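Local coordinates for aminoacyl-histidine dipeptidase (Vibrio alginolyticus, PDB 3MRU), which probably hydrolyses dipeptides, aminoacyl-histidine dipeptides such as carnosine among them, as a zinc-dependent metallopeptidase of the M20C family, at residues Q244-G256 / A266-L280. Residues are numbered along the deposited sequence; the frame is centred on the assembly and turned at random.
Sequences QELDLRLVEFRGG and AFVTVALPAENQDKL
The Phe267 ring takes the aliphatic base of Arg254 on one face: CB of Arg254 stands 4.0 Å from the centroid of the Phe267 ring and 26° off its normal, displaced toward the rim, which meets the criteria of a CH-pi contact. Beside it, CG of Glu252 approaches CE1 of Phe267 obliquely at 3.6 Å. With CG anti to the backbone N (chi1 -178°), the Arg254 chain starts out alongside the ring, then bends at chi2 and chi3; its NH1 forms a salt bridge with OE1 of Glu252 at 3.2 Å. These side chains share one face of an antiparallel ladder between strands 249-255 and 266-273, interrupted by a classic beta bulge and lying in the region assigned to the M20 dimerisation family, away from the zinc site. The bulge is diagnosed by Val251 N and Glu252 N both donating to Thr269 O from the same side of its carbonyl plane, which shifts the register by one. Hydrogen-bonded pairs Arg249-Ala271 and Arg254-Phe267 bracket it. Across the sheet, Phe253, Val268 and Val270 point to the other face, where helices 231-242 and 318-330 pack; the Phe253 ring meets that of Phe324 nearly perpendicularly. Strand 205-213 continues the sheet beyond 266-273. Past the ladder, the type I turn from Gln244 to Asp247 brings Leu246 against the first turn of helix 277-295, CD2 of Leu246 lying 3.7 Å from CB of Leu280. Leu248 also crosses Leu280 at about a right angle, and its CB packs 3.8 Å from CB of Leu272. Near this end, Arg249 N donates to Ala271 O at 2.6 Å with an almost straight N-H...O angle of 177°.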
loop_
_atom_site.group_PDB
_atom_site.type_symbol
_atom_site.label_atom_id
_atom_site.label_comp_id
_atom_site.label_asym_id
_atom_site.label_seq_id
_atom_site.Cartn_x
_atom_site.Cartn_y
_atom_site.Cartn_z
ATOM N N GLN A 244 -19.854 33.165 -6.963
ATOM C CA GLN A 244 -20.785 34.019 -7.697
ATOM C C GLN A 244 -21.148 35.248 -6.878
ATOM O O GLN A 244 -21.186 36.356 -7.418
ATOM C CB GLN A 244 -22.041 33.259 -8.194
ATOM C CG GLN A 244 -23.225 33.141 -7.198
ATOM C CD GLN A 244 -24.241 34.321 -7.244
ATOM O OE1 GLN A 244 -24.451 34.962 -8.286
ATOM N NE2 GLN A 244 -24.891 34.581 -6.101
ATOM N N GLU A 245 -21.401 35.048 -5.580
ATOM C CA GLU A 245 -21.822 36.149 -4.701
ATOM C C GLU A 245 -20.698 37.196 -4.780
ATOM O O GLU A 245 -20.971 38.380 -4.881
ATOM C CB GLU A 245 -22.169 35.723 -3.224
ATOM C CG GLU A 245 -22.306 34.176 -2.858
ATOM C CD GLU A 245 -23.748 33.586 -2.815
ATOM O OE1 GLU A 245 -23.897 32.396 -2.378
ATOM O OE2 GLU A 245 -24.712 34.295 -3.210
ATOM N N LEU A 246 -19.445 36.744 -4.828
ATOM C CA LEU A 246 -18.275 37.629 -4.946
ATOM C C LEU A 246 -17.855 37.948 -6.395
ATOM O O LEU A 246 -16.884 38.683 -6.618
ATOM C CB LEU A 246 -17.098 36.976 -4.236
ATOM C CG LEU A 246 -16.143 37.831 -3.430
ATOM C CD1 LEU A 246 -16.892 38.545 -2.310
ATOM C CD2 LEU A 246 -15.088 36.933 -2.853
ATOM N N ASP A 247 -18.572 37.371 -7.364
ATOM C CA ASP A 247 -18.354 37.587 -8.811
ATOM C C ASP A 247 -16.893 37.425 -9.300
ATOM O O ASP A 247 -16.466 38.078 -10.262
ATOM C CB ASP A 247 -18.966 38.928 -9.265
ATOM C CG ASP A 247 -19.580 38.857 -10.671
ATOM O OD1 ASP A 247 -18.981 38.200 -11.551
ATOM O OD2 ASP A 247 -20.659 39.459 -10.897
ATOM N N LEU A 248 -16.145 36.539 -8.642
ATOM C CA LEU A 248 -14.776 36.236 -9.051
ATOM C C LEU A 248 -14.663 35.117 -10.079
ATOM O O LEU A 248 -15.450 34.178 -10.093
ATOM C CB LEU A 248 -13.875 35.956 -7.856
ATOM C CG LEU A 248 -14.294 35.014 -6.747
ATOM C CD1 LEU A 248 -14.298 33.608 -7.247
ATOM C CD2 LEU A 248 -13.278 35.171 -5.640
ATOM N N ARG A 249 -13.647 35.253 -10.928
ATOM C CA ARG A 249 -13.449 34.423 -12.094
ATOM C C ARG A 249 -12.167 33.652 -11.914
ATOM O O ARG A 249 -11.223 34.119 -11.282
ATOM C CB ARG A 249 -13.341 35.308 -13.311
ATOM C CG ARG A 249 -14.452 36.323 -13.415
ATOM C CD ARG A 249 -15.712 35.708 -14.029
ATOM N NE ARG A 249 -15.434 34.994 -15.286
ATOM C CZ ARG A 249 -15.126 35.587 -16.447
ATOM N NH1 ARG A 249 -15.043 36.913 -16.528
ATOM N NH2 ARG A 249 -14.884 34.850 -17.531
ATOM N N LEU A 250 -12.134 32.466 -12.496
ATOM C CA LEU A 250 -11.121 31.487 -12.177
ATOM C C LEU A 250 -10.081 31.319 -13.268
ATOM O O LEU A 250 -10.410 31.074 -14.431
ATOM C CB LEU A 250 -11.817 30.155 -11.947
ATOM C CG LEU A 250 -11.088 28.842 -11.732
ATOM C CD1 LEU A 250 -10.514 28.782 -10.343
ATOM C CD2 LEU A 250 -12.101 27.742 -11.922
ATOM N N VAL A 251 -8.819 31.471 -12.900
ATOM C CA VAL A 251 -7.745 31.209 -13.857
ATOM C C VAL A 251 -6.972 29.896 -13.648
ATOM O O VAL A 251 -6.752 29.130 -14.578
ATOM C CB VAL A 251 -6.773 32.466 -14.037
ATOM C CG1 VAL A 251 -6.826 33.421 -12.852
ATOM C CG2 VAL A 251 -5.337 32.051 -14.343
ATOM N N GLU A 252 -6.618 29.635 -12.398
ATOM C CA GLU A 252 -5.688 28.574 -12.052
ATOM C C GLU A 252 -6.163 27.802 -10.792
ATOM O O GLU A 252 -6.681 28.404 -9.850
ATOM C CB GLU A 252 -4.288 29.179 -11.837
ATOM C CG GLU A 252 -3.184 28.214 -11.441
ATOM C CD GLU A 252 -2.627 27.451 -12.615
ATOM O OE1 GLU A 252 -1.405 27.164 -12.604
ATOM O OE2 GLU A 252 -3.408 27.139 -13.546
ATOM N N PHE A 253 -5.972 26.483 -10.797
ATOM C CA PHE A 253 -6.296 25.605 -9.671
ATOM C C PHE A 253 -5.258 24.463 -9.653
ATOM O O PHE A 253 -5.271 23.570 -10.507
ATOM C CB PHE A 253 -7.733 25.046 -9.821
ATOM C CG PHE A 253 -8.397 24.606 -8.513
ATOM C CD1 PHE A 253 -9.757 24.832 -8.313
ATOM C CD2 PHE A 253 -7.678 23.960 -7.504
ATOM C CE1 PHE A 253 -10.385 24.432 -7.133
ATOM C CE2 PHE A 253 -8.299 23.566 -6.325
ATOM C CZ PHE A 253 -9.654 23.804 -6.142
ATOM N N ARG A 254 -4.360 24.495 -8.683
ATOM C CA ARG A 254 -3.327 23.493 -8.580
ATOM C C ARG A 254 -3.298 23.019 -7.141
ATOM O O ARG A 254 -3.187 23.835 -6.217
ATOM C CB ARG A 254 -1.977 24.114 -8.961
ATOM C CG ARG A 254 -0.750 23.175 -8.958
ATOM C CD ARG A 254 -0.716 22.269 -10.191
ATOM N NE ARG A 254 -1.608 22.769 -11.255
ATOM C CZ ARG A 254 -1.266 23.665 -12.187
ATOM N NH1 ARG A 254 -2.168 24.047 -13.086
ATOM N NH2 ARG A 254 -0.032 24.183 -12.229
ATOM N N GLY A 255 -3.383 21.712 -6.931
ATOM C CA GLY A 255 -3.336 21.205 -5.574
ATOM C C GLY A 255 -2.758 19.830 -5.486
ATOM O O GLY A 255 -2.827 19.065 -6.443
ATOM N N GLY A 256 -2.181 19.529 -4.330
ATOM C CA GLY A 256 -1.655 18.208 -4.033
ATOM C C GLY A 256 -0.516 17.775 -4.920
ATOM O O GLY A 256 -0.188 18.458 -5.881
ATOM N N ALA A 266 -2.619 23.529 -1.628
ATOM C CA ALA A 266 -3.382 23.702 -2.845
ATOM C C ALA A 266 -3.601 25.166 -3.020
ATOM O O ALA A 266 -3.554 25.916 -2.056
ATOM C CB ALA A 266 -4.700 23.010 -2.736
ATOM N N PHE A 267 -3.849 25.593 -4.243
ATOM C CA PHE A 267 -4.099 27.001 -4.456
ATOM C C PHE A 267 -4.904 27.286 -5.701
ATOM O O PHE A 267 -4.907 26.510 -6.651
ATOM C CB PHE A 267 -2.783 27.775 -4.493
ATOM C CG PHE A 267 -2.017 27.634 -5.781
ATOM C CD1 PHE A 267 -2.424 28.314 -6.936
ATOM C CD2 PHE A 267 -0.860 26.864 -5.829
ATOM C CE1 PHE A 267 -1.716 28.207 -8.119
ATOM C CE2 PHE A 267 -0.129 26.759 -7.024
ATOM C CZ PHE A 267 -0.566 27.433 -8.166
ATOM N N VAL A 268 -5.571 28.423 -5.685
ATOM C CA VAL A 268 -6.295 28.892 -6.819
ATOM C C VAL A 268 -5.788 30.306 -7.022
ATOM O O VAL A 268 -5.533 31.019 -6.048
ATOM C CB VAL A 268 -7.826 28.871 -6.553
ATOM C CG1 VAL A 268 -8.231 30.027 -5.658
ATOM C CG2 VAL A 268 -8.595 29.006 -7.824
ATOM N N THR A 269 -5.586 30.697 -8.279
ATOM C CA THR A 269 -5.458 32.118 -8.589
ATOM C C THR A 269 -6.742 32.506 -9.300
ATOM O O THR A 269 -7.271 31.747 -10.105
ATOM C CB THR A 269 -4.188 32.497 -9.414
ATOM O OG1 THR A 269 -4.434 32.311 -10.806
ATOM C CG2 THR A 269 -2.959 31.683 -8.993
ATOM N N VAL A 270 -7.268 33.669 -8.955
ATOM C CA VAL A 270 -8.523 34.122 -9.514
ATOM C C VAL A 270 -8.430 35.593 -9.903
ATOM O O VAL A 270 -7.587 36.348 -9.381
ATOM C CB VAL A 270 -9.745 33.932 -8.518
ATOM C CG1 VAL A 270 -9.861 32.482 -8.010
ATOM C CG2 VAL A 270 -9.697 34.931 -7.336
ATOM N N ALA A 271 -9.323 35.977 -10.814
ATOM C CA ALA A 271 -9.564 37.362 -11.165
ATOM C C ALA A 271 -10.859 37.833 -10.504
ATOM O O ALA A 271 -11.831 37.080 -10.429
ATOM C CB ALA A 271 -9.669 37.492 -12.665
ATOM N N LEU A 272 -10.859 39.082 -10.021
ATOM C CA LEU A 272 -12.048 39.731 -9.413
ATOM C C LEU A 272 -11.979 41.264 -9.548
ATOM O O LEU A 272 -10.871 41.818 -9.679
ATOM C CB LEU A 272 -12.215 39.338 -7.933
ATOM C CG LEU A 272 -11.474 40.049 -6.798
ATOM C CD1 LEU A 272 -12.072 39.616 -5.478
ATOM C CD2 LEU A 272 -9.977 39.772 -6.799
ATOM N N PRO A 273 -13.159 41.950 -9.506
ATOM C CA PRO A 273 -13.168 43.418 -9.476
ATOM C C PRO A 273 -12.369 43.921 -8.268
ATOM O O PRO A 273 -12.506 43.364 -7.157
ATOM C CB PRO A 273 -14.655 43.759 -9.303
ATOM C CG PRO A 273 -15.396 42.586 -9.807
ATOM C CD PRO A 273 -14.532 41.405 -9.452
ATOM N N ALA A 274 -11.531 44.942 -8.477
ATOM C CA ALA A 274 -10.722 45.500 -7.383
ATOM C C ALA A 274 -11.584 46.041 -6.212
ATOM O O ALA A 274 -11.081 46.197 -5.093
ATOM C CB ALA A 274 -9.749 46.555 -7.911
ATOM N N GLU A 275 -12.872 46.296 -6.495
ATOM C CA GLU A 275 -13.922 46.646 -5.516
ATOM C C GLU A 275 -14.074 45.624 -4.388
ATOM O O GLU A 275 -14.186 45.982 -3.210
ATOM C CB GLU A 275 -15.297 46.751 -6.204
ATOM C CG GLU A 275 -15.420 47.784 -7.312
ATOM C CD GLU A 275 -14.922 47.292 -8.664
ATOM O OE1 GLU A 275 -13.828 46.690 -8.742
ATOM O OE2 GLU A 275 -15.625 47.534 -9.662
ATOM N N ASN A 276 -14.101 44.350 -4.762
ATOM C CA ASN A 276 -14.372 43.284 -3.819
ATOM C C ASN A 276 -13.075 42.709 -3.239
ATOM O O ASN A 276 -13.070 41.586 -2.732
ATOM C CB ASN A 276 -15.219 42.182 -4.485
ATOM C CG ASN A 276 -16.278 42.737 -5.457
ATOM O OD1 ASN A 276 -15.950 43.375 -6.454
ATOM N ND2 ASN A 276 -17.544 42.467 -5.178
ATOM N N GLN A 277 -11.981 43.474 -3.317
ATOM C CA GLN A 277 -10.673 43.030 -2.828
ATOM C C GLN A 277 -10.625 42.922 -1.308
ATOM O O GLN A 277 -10.047 41.980 -0.776
ATOM C CB GLN A 277 -9.555 43.943 -3.336
ATOM C CG GLN A 277 -8.120 43.447 -3.055
ATOM C CD GLN A 277 -7.111 43.924 -4.107
ATOM O OE1 GLN A 277 -7.315 44.953 -4.770
ATOM N NE2 GLN A 277 -6.020 43.170 -4.269
ATOM N N ASP A 278 -11.234 43.879 -0.613
ATOM C CA ASP A 278 -11.222 43.879 0.857
ATOM C C ASP A 278 -12.286 42.919 1.370
ATOM O O ASP A 278 -12.113 42.296 2.430
ATOM C CB ASP A 278 -11.449 45.289 1.432
ATOM C CG ASP A 278 -10.349 46.291 1.032
ATOM O OD1 ASP A 278 -9.138 46.033 1.277
ATOM O OD2 ASP A 278 -10.715 47.361 0.483
ATOM N N LYS A 279 -13.389 42.813 0.619
ATOM C CA LYS A 279 -14.410 41.792 0.885
ATOM C C LYS A 279 -13.800 40.397 0.843
ATOM O O LYS A 279 -13.771 39.707 1.865
ATOM C CB LYS A 279 -15.564 41.882 -0.103
ATOM C CG LYS A 279 -16.605 42.914 0.291
ATOM C CD LYS A 279 -17.996 42.560 -0.249
ATOM C CE LYS A 279 -18.140 42.870 -1.718
ATOM N NZ LYS A 279 -17.768 44.292 -1.981
ATOM N N LEU A 280 -13.298 40.016 -0.337
ATOM C CA LEU A 280 -12.606 38.751 -0.555
ATOM C C LEU A 280 -11.548 38.493 0.492
ATOM O O LEU A 280 -11.550 37.431 1.099
ATOM C CB LEU A 280 -11.983 38.692 -1.947
ATOM C CG LEU A 280 -10.877 37.641 -2.157
ATOM C CD1 LEU A 280 -11.443 36.258 -2.451
ATOM C CD2 LEU A 280 -9.879 38.059 -3.257
#